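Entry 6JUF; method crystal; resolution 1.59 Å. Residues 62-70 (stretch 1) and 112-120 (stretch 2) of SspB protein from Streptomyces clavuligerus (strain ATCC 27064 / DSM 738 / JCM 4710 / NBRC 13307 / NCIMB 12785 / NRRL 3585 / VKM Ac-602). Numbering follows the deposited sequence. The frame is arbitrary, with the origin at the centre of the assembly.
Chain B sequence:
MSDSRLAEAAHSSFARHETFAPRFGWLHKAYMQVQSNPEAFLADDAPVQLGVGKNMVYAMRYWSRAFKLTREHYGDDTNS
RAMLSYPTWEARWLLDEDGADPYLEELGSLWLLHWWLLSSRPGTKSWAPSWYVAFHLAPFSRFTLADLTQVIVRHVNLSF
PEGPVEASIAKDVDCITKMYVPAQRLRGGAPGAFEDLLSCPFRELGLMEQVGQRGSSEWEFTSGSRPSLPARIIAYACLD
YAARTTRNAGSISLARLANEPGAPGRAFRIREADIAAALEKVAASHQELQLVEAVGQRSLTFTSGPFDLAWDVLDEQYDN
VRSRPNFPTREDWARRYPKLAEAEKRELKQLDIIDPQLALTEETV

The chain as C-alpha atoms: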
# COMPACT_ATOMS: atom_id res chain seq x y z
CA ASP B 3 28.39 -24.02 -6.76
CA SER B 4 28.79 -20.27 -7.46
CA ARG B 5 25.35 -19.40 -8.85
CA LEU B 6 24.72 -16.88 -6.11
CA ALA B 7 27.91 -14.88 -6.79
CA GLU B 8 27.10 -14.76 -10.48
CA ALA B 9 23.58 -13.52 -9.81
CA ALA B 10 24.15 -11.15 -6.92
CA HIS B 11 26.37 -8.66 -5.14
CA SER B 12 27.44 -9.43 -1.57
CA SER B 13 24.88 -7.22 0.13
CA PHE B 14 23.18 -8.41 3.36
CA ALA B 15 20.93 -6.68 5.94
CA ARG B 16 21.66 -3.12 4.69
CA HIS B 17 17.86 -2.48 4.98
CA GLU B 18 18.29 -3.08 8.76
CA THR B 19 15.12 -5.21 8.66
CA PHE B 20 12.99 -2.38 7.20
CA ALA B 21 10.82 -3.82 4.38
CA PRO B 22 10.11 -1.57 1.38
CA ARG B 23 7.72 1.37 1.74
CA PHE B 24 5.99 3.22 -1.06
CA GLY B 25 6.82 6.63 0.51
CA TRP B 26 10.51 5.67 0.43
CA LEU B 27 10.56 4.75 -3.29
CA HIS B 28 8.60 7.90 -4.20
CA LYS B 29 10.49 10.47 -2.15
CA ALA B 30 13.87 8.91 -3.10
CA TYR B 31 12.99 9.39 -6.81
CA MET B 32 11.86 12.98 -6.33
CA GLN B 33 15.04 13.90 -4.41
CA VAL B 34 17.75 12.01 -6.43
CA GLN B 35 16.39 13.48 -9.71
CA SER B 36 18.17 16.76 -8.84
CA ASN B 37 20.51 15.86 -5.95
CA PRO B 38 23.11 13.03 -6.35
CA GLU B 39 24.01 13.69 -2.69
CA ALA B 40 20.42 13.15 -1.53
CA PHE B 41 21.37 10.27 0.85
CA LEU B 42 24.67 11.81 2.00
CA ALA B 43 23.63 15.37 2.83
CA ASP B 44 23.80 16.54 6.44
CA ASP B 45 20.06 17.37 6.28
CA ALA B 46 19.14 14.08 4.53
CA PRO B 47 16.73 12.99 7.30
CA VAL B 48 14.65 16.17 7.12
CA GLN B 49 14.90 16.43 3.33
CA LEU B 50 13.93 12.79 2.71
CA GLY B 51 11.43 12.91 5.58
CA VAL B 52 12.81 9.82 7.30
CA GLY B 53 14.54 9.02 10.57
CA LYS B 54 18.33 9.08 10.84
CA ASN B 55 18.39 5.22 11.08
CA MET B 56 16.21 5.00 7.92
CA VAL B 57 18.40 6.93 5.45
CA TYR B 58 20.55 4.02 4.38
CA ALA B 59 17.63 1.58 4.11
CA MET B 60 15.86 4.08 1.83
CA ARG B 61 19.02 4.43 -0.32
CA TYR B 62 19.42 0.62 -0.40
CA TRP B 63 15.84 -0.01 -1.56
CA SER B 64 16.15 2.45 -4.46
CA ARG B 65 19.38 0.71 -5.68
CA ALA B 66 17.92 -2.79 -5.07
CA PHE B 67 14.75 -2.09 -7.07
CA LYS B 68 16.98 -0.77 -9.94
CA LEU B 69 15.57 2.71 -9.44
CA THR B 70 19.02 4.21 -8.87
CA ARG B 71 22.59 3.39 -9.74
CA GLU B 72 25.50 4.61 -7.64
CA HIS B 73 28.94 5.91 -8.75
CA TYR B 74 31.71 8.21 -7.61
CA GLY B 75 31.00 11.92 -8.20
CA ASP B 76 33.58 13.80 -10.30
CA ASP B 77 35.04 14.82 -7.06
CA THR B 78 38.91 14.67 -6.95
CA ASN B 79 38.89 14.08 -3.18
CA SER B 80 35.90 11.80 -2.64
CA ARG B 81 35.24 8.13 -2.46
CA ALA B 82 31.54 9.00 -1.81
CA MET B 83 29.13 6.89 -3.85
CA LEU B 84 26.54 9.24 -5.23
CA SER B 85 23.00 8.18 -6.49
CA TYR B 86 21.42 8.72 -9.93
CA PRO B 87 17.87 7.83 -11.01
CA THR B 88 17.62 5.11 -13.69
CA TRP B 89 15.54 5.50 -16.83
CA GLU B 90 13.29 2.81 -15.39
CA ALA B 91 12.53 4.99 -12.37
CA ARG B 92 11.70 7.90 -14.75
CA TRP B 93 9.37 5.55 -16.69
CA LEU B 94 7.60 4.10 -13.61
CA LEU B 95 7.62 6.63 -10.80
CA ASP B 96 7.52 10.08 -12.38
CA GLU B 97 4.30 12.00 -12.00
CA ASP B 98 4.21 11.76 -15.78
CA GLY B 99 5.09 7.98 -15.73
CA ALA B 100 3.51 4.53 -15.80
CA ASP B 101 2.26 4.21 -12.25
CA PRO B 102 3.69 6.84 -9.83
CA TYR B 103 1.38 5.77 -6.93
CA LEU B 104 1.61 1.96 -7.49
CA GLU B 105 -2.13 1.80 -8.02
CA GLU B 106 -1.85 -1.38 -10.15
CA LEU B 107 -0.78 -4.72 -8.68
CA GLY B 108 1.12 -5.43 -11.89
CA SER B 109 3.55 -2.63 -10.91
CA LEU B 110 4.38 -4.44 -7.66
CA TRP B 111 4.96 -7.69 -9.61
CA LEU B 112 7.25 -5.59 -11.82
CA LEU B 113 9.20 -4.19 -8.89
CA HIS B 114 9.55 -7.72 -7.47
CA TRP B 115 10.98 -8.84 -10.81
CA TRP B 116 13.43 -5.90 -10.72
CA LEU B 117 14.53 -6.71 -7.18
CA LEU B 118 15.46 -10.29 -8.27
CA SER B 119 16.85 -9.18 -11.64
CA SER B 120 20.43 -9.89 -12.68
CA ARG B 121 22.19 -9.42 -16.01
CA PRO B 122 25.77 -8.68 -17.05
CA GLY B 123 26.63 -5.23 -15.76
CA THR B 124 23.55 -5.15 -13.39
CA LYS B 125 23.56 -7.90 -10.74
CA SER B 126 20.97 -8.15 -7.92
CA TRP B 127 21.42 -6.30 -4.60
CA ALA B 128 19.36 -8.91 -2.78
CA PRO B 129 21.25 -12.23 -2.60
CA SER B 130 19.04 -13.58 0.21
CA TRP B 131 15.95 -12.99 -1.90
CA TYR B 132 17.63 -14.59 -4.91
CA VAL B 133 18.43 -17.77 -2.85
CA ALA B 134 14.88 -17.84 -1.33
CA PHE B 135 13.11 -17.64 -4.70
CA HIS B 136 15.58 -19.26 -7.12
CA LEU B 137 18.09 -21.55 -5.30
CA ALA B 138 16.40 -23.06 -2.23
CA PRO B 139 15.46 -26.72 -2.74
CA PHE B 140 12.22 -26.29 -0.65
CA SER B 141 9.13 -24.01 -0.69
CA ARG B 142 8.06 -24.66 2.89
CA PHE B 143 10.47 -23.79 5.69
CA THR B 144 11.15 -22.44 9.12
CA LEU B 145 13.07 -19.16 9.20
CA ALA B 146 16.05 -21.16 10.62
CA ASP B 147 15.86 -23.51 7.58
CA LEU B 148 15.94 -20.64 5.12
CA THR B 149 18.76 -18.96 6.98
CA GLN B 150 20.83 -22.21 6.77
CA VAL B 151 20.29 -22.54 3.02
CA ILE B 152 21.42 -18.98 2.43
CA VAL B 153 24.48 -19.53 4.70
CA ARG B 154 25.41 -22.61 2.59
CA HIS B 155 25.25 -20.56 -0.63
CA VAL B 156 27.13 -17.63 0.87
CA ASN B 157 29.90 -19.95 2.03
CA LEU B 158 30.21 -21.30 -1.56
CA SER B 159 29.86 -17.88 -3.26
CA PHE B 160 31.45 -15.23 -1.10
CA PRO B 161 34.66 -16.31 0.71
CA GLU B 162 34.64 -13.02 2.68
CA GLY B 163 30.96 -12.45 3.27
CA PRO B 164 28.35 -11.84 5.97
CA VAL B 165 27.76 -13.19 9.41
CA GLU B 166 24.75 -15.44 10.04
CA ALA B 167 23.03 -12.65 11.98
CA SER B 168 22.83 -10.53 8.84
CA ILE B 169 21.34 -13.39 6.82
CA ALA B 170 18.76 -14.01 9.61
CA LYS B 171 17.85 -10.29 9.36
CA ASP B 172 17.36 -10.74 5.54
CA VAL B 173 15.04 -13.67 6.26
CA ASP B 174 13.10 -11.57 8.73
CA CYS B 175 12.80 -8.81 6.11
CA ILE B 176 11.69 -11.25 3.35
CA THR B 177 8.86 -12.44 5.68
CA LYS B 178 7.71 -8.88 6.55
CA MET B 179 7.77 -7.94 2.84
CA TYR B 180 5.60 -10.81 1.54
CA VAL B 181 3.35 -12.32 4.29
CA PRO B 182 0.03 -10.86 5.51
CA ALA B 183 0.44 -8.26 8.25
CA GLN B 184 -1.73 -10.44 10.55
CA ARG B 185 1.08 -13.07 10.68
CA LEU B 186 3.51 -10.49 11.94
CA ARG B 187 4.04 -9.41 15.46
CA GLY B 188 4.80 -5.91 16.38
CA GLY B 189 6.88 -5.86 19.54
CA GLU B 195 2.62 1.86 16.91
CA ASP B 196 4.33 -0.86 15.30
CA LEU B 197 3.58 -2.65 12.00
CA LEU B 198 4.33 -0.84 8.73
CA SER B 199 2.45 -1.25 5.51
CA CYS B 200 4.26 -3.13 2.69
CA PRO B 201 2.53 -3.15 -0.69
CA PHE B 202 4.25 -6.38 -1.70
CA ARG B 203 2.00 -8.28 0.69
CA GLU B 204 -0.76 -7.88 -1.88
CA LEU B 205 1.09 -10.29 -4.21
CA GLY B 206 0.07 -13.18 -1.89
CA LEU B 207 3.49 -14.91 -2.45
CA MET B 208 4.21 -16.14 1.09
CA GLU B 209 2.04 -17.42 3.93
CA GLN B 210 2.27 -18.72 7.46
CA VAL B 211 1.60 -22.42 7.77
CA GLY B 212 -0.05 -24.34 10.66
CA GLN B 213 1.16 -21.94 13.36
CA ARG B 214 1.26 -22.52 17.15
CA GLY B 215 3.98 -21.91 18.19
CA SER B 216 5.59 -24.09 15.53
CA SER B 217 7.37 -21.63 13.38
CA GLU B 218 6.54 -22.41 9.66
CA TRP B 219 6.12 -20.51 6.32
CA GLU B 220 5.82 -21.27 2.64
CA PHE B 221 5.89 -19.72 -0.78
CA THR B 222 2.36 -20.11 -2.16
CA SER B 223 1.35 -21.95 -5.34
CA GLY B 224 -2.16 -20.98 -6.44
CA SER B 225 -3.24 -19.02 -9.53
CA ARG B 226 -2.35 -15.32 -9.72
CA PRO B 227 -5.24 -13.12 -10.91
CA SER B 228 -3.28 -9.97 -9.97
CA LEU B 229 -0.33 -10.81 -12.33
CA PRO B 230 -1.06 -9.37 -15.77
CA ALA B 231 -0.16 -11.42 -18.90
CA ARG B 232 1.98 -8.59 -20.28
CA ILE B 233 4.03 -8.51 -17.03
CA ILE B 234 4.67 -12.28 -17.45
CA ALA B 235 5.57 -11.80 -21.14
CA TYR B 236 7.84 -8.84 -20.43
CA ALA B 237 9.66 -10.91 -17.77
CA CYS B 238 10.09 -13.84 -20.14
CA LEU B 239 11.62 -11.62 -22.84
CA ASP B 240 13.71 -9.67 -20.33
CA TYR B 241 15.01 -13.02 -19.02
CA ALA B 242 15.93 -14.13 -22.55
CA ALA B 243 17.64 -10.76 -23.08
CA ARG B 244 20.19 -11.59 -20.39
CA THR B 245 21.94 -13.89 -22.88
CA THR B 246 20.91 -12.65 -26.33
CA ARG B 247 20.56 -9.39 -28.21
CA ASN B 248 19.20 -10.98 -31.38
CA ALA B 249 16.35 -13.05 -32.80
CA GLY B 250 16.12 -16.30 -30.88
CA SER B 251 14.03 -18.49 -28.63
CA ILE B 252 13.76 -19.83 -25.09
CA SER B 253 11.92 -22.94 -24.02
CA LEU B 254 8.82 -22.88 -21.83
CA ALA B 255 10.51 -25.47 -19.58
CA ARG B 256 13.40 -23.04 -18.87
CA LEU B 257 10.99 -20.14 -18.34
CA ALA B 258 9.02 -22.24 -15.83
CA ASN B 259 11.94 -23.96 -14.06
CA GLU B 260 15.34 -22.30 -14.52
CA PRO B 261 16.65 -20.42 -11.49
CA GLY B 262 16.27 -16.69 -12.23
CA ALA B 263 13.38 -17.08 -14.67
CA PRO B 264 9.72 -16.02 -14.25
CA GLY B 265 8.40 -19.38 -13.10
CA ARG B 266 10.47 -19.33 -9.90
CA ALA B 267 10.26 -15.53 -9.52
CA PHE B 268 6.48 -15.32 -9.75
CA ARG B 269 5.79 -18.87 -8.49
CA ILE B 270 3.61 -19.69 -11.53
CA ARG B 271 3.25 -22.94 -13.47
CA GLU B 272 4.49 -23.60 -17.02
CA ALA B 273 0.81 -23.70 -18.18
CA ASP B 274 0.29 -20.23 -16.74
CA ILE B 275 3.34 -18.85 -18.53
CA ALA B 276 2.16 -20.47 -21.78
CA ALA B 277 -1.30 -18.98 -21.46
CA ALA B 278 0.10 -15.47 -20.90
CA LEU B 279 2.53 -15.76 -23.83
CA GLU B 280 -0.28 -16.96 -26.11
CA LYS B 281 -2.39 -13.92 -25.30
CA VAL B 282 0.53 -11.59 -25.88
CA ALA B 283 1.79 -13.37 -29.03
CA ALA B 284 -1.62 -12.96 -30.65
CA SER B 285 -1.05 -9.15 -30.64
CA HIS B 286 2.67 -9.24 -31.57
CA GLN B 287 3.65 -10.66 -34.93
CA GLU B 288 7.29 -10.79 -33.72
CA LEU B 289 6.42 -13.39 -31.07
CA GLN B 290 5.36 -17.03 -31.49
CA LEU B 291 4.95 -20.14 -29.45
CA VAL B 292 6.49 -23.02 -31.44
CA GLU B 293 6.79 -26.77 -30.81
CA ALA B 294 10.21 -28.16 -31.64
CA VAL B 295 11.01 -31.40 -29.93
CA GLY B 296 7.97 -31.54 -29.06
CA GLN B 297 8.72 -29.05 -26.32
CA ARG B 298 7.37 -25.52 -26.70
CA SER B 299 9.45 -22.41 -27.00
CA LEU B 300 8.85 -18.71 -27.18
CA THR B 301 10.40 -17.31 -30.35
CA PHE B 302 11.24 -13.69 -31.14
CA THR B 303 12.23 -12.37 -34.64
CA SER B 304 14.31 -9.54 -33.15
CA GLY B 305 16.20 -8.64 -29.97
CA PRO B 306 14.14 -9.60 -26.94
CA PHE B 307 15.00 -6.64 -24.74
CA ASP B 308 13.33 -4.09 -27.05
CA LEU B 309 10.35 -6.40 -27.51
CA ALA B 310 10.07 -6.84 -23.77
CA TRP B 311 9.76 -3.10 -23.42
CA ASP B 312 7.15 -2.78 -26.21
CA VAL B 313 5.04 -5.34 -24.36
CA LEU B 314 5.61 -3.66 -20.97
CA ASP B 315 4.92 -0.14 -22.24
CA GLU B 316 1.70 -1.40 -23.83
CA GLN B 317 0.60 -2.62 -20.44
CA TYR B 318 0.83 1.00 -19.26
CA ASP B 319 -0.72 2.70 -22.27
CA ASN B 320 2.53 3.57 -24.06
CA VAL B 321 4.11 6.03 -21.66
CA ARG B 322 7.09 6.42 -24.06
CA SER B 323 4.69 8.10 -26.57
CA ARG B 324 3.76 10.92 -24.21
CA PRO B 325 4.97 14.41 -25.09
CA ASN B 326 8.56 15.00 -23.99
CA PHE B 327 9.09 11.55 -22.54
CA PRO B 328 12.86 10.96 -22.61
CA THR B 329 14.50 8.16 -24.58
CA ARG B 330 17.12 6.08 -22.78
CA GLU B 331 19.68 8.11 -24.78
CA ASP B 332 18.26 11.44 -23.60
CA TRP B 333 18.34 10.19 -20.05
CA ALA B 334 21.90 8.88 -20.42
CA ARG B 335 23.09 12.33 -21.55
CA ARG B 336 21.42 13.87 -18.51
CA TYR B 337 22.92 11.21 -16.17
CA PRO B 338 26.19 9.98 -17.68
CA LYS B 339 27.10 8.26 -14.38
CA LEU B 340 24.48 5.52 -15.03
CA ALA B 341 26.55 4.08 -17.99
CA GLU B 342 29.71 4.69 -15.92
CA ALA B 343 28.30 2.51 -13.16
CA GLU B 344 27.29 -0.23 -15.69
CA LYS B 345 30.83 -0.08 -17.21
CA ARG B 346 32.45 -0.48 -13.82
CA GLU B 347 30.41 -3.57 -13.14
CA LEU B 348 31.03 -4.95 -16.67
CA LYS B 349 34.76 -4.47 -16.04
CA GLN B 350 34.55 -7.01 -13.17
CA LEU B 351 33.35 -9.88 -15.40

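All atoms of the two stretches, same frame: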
# COMPACT_ATOMS: atom_id res chain seq x y z
N TYR B 62 19.27 2.01 -0.03
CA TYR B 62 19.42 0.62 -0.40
C TYR B 62 18.25 0.16 -1.30
O TYR B 62 18.43 -0.44 -2.33
CB TYR B 62 19.57 -0.28 0.86
CG TYR B 62 19.44 -1.74 0.46
CD1 TYR B 62 20.53 -2.46 -0.04
CD2 TYR B 62 18.18 -2.38 0.57
CE1 TYR B 62 20.37 -3.77 -0.47
CE2 TYR B 62 18.03 -3.72 0.16
CZ TYR B 62 19.16 -4.39 -0.37
OH TYR B 62 19.00 -5.68 -0.82
N TRP B 63 17.04 0.49 -0.87
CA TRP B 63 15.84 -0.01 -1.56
C TRP B 63 15.79 0.59 -2.95
O TRP B 63 15.41 -0.09 -3.91
CB TRP B 63 14.54 0.18 -0.79
CG TRP B 63 14.38 -0.83 0.28
CD1 TRP B 63 14.21 -0.60 1.64
CD2 TRP B 63 14.34 -2.29 0.10
NE1 TRP B 63 14.11 -1.83 2.33
CE2 TRP B 63 14.16 -2.87 1.45
CE3 TRP B 63 14.38 -3.15 -1.02
CZ2 TRP B 63 14.10 -4.26 1.65
CZ3 TRP B 63 14.31 -4.54 -0.79
CH2 TRP B 63 14.17 -5.07 0.51
N SER B 64 16.13 1.87 -3.09
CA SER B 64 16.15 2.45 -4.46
C SER B 64 17.15 1.74 -5.38
O SER B 64 16.79 1.47 -6.53
CB SER B 64 16.56 3.91 -4.39
OG SER B 64 15.40 4.64 -4.02
N ARG B 65 18.37 1.43 -4.89
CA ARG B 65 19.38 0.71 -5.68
C ARG B 65 18.87 -0.71 -5.99
O ARG B 65 18.98 -1.21 -7.10
CB ARG B 65 20.67 0.69 -4.85
CG ARG B 65 22.02 0.36 -5.49
CD ARG B 65 23.10 0.77 -4.47
NE ARG B 65 23.35 -0.12 -3.26
CZ ARG B 65 23.58 0.28 -1.98
NH1 ARG B 65 23.55 1.57 -1.63
NH2 ARG B 65 23.80 -0.60 -1.03
N ALA B 66 18.30 -1.33 -4.96
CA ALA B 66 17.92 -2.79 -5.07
C ALA B 66 16.79 -2.98 -6.06
O ALA B 66 16.70 -3.99 -6.77
CB ALA B 66 17.50 -3.31 -3.68
N PHE B 67 15.90 -2.00 -6.11
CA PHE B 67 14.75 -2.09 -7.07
C PHE B 67 15.17 -1.55 -8.45
O PHE B 67 14.34 -1.47 -9.36
CB PHE B 67 13.50 -1.33 -6.56
CG PHE B 67 12.71 -2.12 -5.54
CD1 PHE B 67 12.09 -3.32 -5.91
CD2 PHE B 67 12.61 -1.68 -4.23
CE1 PHE B 67 11.36 -4.04 -4.97
CE2 PHE B 67 11.92 -2.40 -3.29
CZ PHE B 67 11.29 -3.60 -3.63
N LYS B 68 16.45 -1.24 -8.63
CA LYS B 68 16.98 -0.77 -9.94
C LYS B 68 16.43 0.59 -10.31
O LYS B 68 16.27 0.94 -11.50
CB LYS B 68 16.80 -1.82 -11.07
CG LYS B 68 17.18 -3.26 -10.72
CD LYS B 68 18.58 -3.47 -10.20
CE LYS B 68 19.10 -4.90 -10.41
NZ LYS B 68 18.21 -5.92 -9.79
N LEU B 69 16.12 1.37 -9.27
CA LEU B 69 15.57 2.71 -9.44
C LEU B 69 16.67 3.75 -9.37
O LEU B 69 16.49 4.89 -9.82
CB LEU B 69 14.50 3.00 -8.36
CG LEU B 69 13.29 2.04 -8.44
CD1 LEU B 69 12.44 2.22 -7.19
CD2 LEU B 69 12.36 2.28 -9.63
N THR B 70 17.82 3.38 -8.79
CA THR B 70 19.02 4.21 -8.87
C THR B 70 20.20 3.32 -9.17
O THR B 70 20.11 2.09 -9.01
CB THR B 70 19.36 4.88 -7.54
OG1 THR B 70 19.48 3.86 -6.50
CG2 THR B 70 18.29 5.92 -7.14
N LEU B 112 6.13 -6.14 -11.05
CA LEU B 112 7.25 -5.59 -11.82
C LEU B 112 8.46 -5.27 -10.94
O LEU B 112 9.60 -5.64 -11.22
CB LEU B 112 6.82 -4.32 -12.59
CG LEU B 112 7.84 -3.67 -13.49
CD1 LEU B 112 8.33 -4.62 -14.58
CD2 LEU B 112 7.21 -2.42 -14.05
N LEU B 113 8.15 -4.56 -9.86
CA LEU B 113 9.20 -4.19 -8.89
C LEU B 113 9.86 -5.42 -8.29
O LEU B 113 11.07 -5.46 -8.12
CB LEU B 113 8.66 -3.25 -7.80
CG LEU B 113 8.51 -1.77 -8.31
CD1 LEU B 113 7.58 -1.03 -7.34
CD2 LEU B 113 9.85 -1.09 -8.45
N HIS B 114 9.04 -6.45 -7.98
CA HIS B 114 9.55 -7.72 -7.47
C HIS B 114 10.51 -8.37 -8.47
O HIS B 114 11.62 -8.79 -8.12
CB HIS B 114 8.36 -8.64 -7.11
CG HIS B 114 8.78 -10.00 -6.71
ND1 HIS B 114 8.57 -11.13 -7.48
CD2 HIS B 114 9.43 -10.42 -5.57
CE1 HIS B 114 9.07 -12.20 -6.81
NE2 HIS B 114 9.63 -11.75 -5.67
N TRP B 115 10.12 -8.34 -9.75
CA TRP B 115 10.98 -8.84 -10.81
C TRP B 115 12.31 -8.05 -10.84
O TRP B 115 13.40 -8.63 -10.92
CB TRP B 115 10.22 -8.71 -12.14
CG TRP B 115 11.08 -9.18 -13.32
CD1 TRP B 115 11.70 -8.37 -14.30
CD2 TRP B 115 11.50 -10.56 -13.63
NE1 TRP B 115 12.40 -9.13 -15.19
CE2 TRP B 115 12.30 -10.48 -14.86
CE3 TRP B 115 11.22 -11.83 -13.08
CZ2 TRP B 115 12.90 -11.60 -15.42
CZ3 TRP B 115 11.83 -12.94 -13.68
CH2 TRP B 115 12.66 -12.80 -14.82
N TRP B 116 12.21 -6.71 -10.69
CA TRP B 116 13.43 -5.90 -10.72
C TRP B 116 14.34 -6.14 -9.55
O TRP B 116 15.55 -6.16 -9.71
CB TRP B 116 13.12 -4.42 -10.82
CG TRP B 116 12.57 -4.04 -12.19
CD1 TRP B 116 12.54 -4.83 -13.38
CD2 TRP B 116 11.98 -2.75 -12.57
NE1 TRP B 116 11.95 -4.12 -14.41
CE2 TRP B 116 11.58 -2.87 -13.99
CE3 TRP B 116 11.69 -1.57 -11.89
CZ2 TRP B 116 10.96 -1.80 -14.68
CZ3 TRP B 116 11.10 -0.52 -12.59
CH2 TRP B 116 10.69 -0.63 -13.95
N LEU B 117 13.74 -6.46 -8.39
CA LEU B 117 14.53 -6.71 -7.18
C LEU B 117 15.40 -7.99 -7.39
O LEU B 117 16.54 -8.04 -6.99
CB LEU B 117 13.62 -6.90 -5.96
CG LEU B 117 14.31 -7.23 -4.62
CD1 LEU B 117 15.35 -6.13 -4.19
CD2 LEU B 117 13.29 -7.43 -3.52
N LEU B 118 14.82 -8.98 -8.05
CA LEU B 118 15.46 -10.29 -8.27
C LEU B 118 16.40 -10.25 -9.48
O LEU B 118 17.25 -11.11 -9.67
CB LEU B 118 14.40 -11.38 -8.42
CG LEU B 118 13.57 -11.72 -7.20
CD1 LEU B 118 12.45 -12.66 -7.61
CD2 LEU B 118 14.43 -12.32 -6.07
N SER B 119 16.21 -9.23 -10.31
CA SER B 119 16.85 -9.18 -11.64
C SER B 119 18.37 -9.17 -11.61
O SER B 119 18.95 -8.51 -10.77
CB SER B 119 16.35 -7.95 -12.42
OG SER B 119 16.86 -7.92 -13.72
N SER B 120 18.98 -9.89 -12.55
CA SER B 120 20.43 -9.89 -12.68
C SER B 120 20.74 -10.08 -14.16
O SER B 120 20.12 -10.89 -14.86
CB SER B 120 21.01 -11.04 -11.87
OG SER B 120 22.40 -11.06 -11.99
O HOH W 1 18.38 -5.98 -6.91

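Two helix ends meet here almost at right angles: the axes of 62-66 and 112-118 run at 89° and come no closer than 10.1 Å, and the tightest backbone approach comes just past the first helix. There the CA atoms of Phe-67 and Leu-117 are 4.6 Å apart, and this approach brings the backbones close enough for a CA-H...O contact, Leu-117 CA to Ala-66 O at 3.5 Å, nearly straight at the hydrogen (175°).

The polar rule is a lysine reading the end of a helix. Carbonyls in the last turn lack the full set of amide partners found farther back, and Lys-68 supplies a charged donor. Its NZ bonds to one carbonyl of that turn, Trp-116 O, at 2.7 Å and to one just past the helix, Ser-119 O, at 2.9 Å; Trp-116 O otherwise receives only a weak bond within the stretch, from Ser-119 N (3.2 Å). Lys-68 takes a positive phi (68°), its CB points toward the second stretch, and its own N bonds back to Arg-65 O at 3.0 Å. A water completes the network: it accepts from Lys-68 NZ (2.9 Å) and donates to Ala-66 O (2.6 Å) and Leu-117 O (2.8 Å), tying both helix ends to the same amine.

Beside this polar cluster the packing is mainly apolar. Leu-117 is the hub: its CD1 sits 3.6 Å from Ala-66 CB and 3.9 Å from Trp-63 CZ3, at the edge of the indole, while its CB lies 3.8 Å from Phe-67 CE1. The Phe-67 ring also reaches Leu-113, with CD1 3.9 Å from Leu-113 CB and 3.2 Å from Leu-113 O, which meets the ring edge, where the slightly positive hydrogens lie. More loosely, Leu-69 CD2 approaches Trp-116 CZ3 (4.3 Å) and Leu-113 CD2 (4.4 Å).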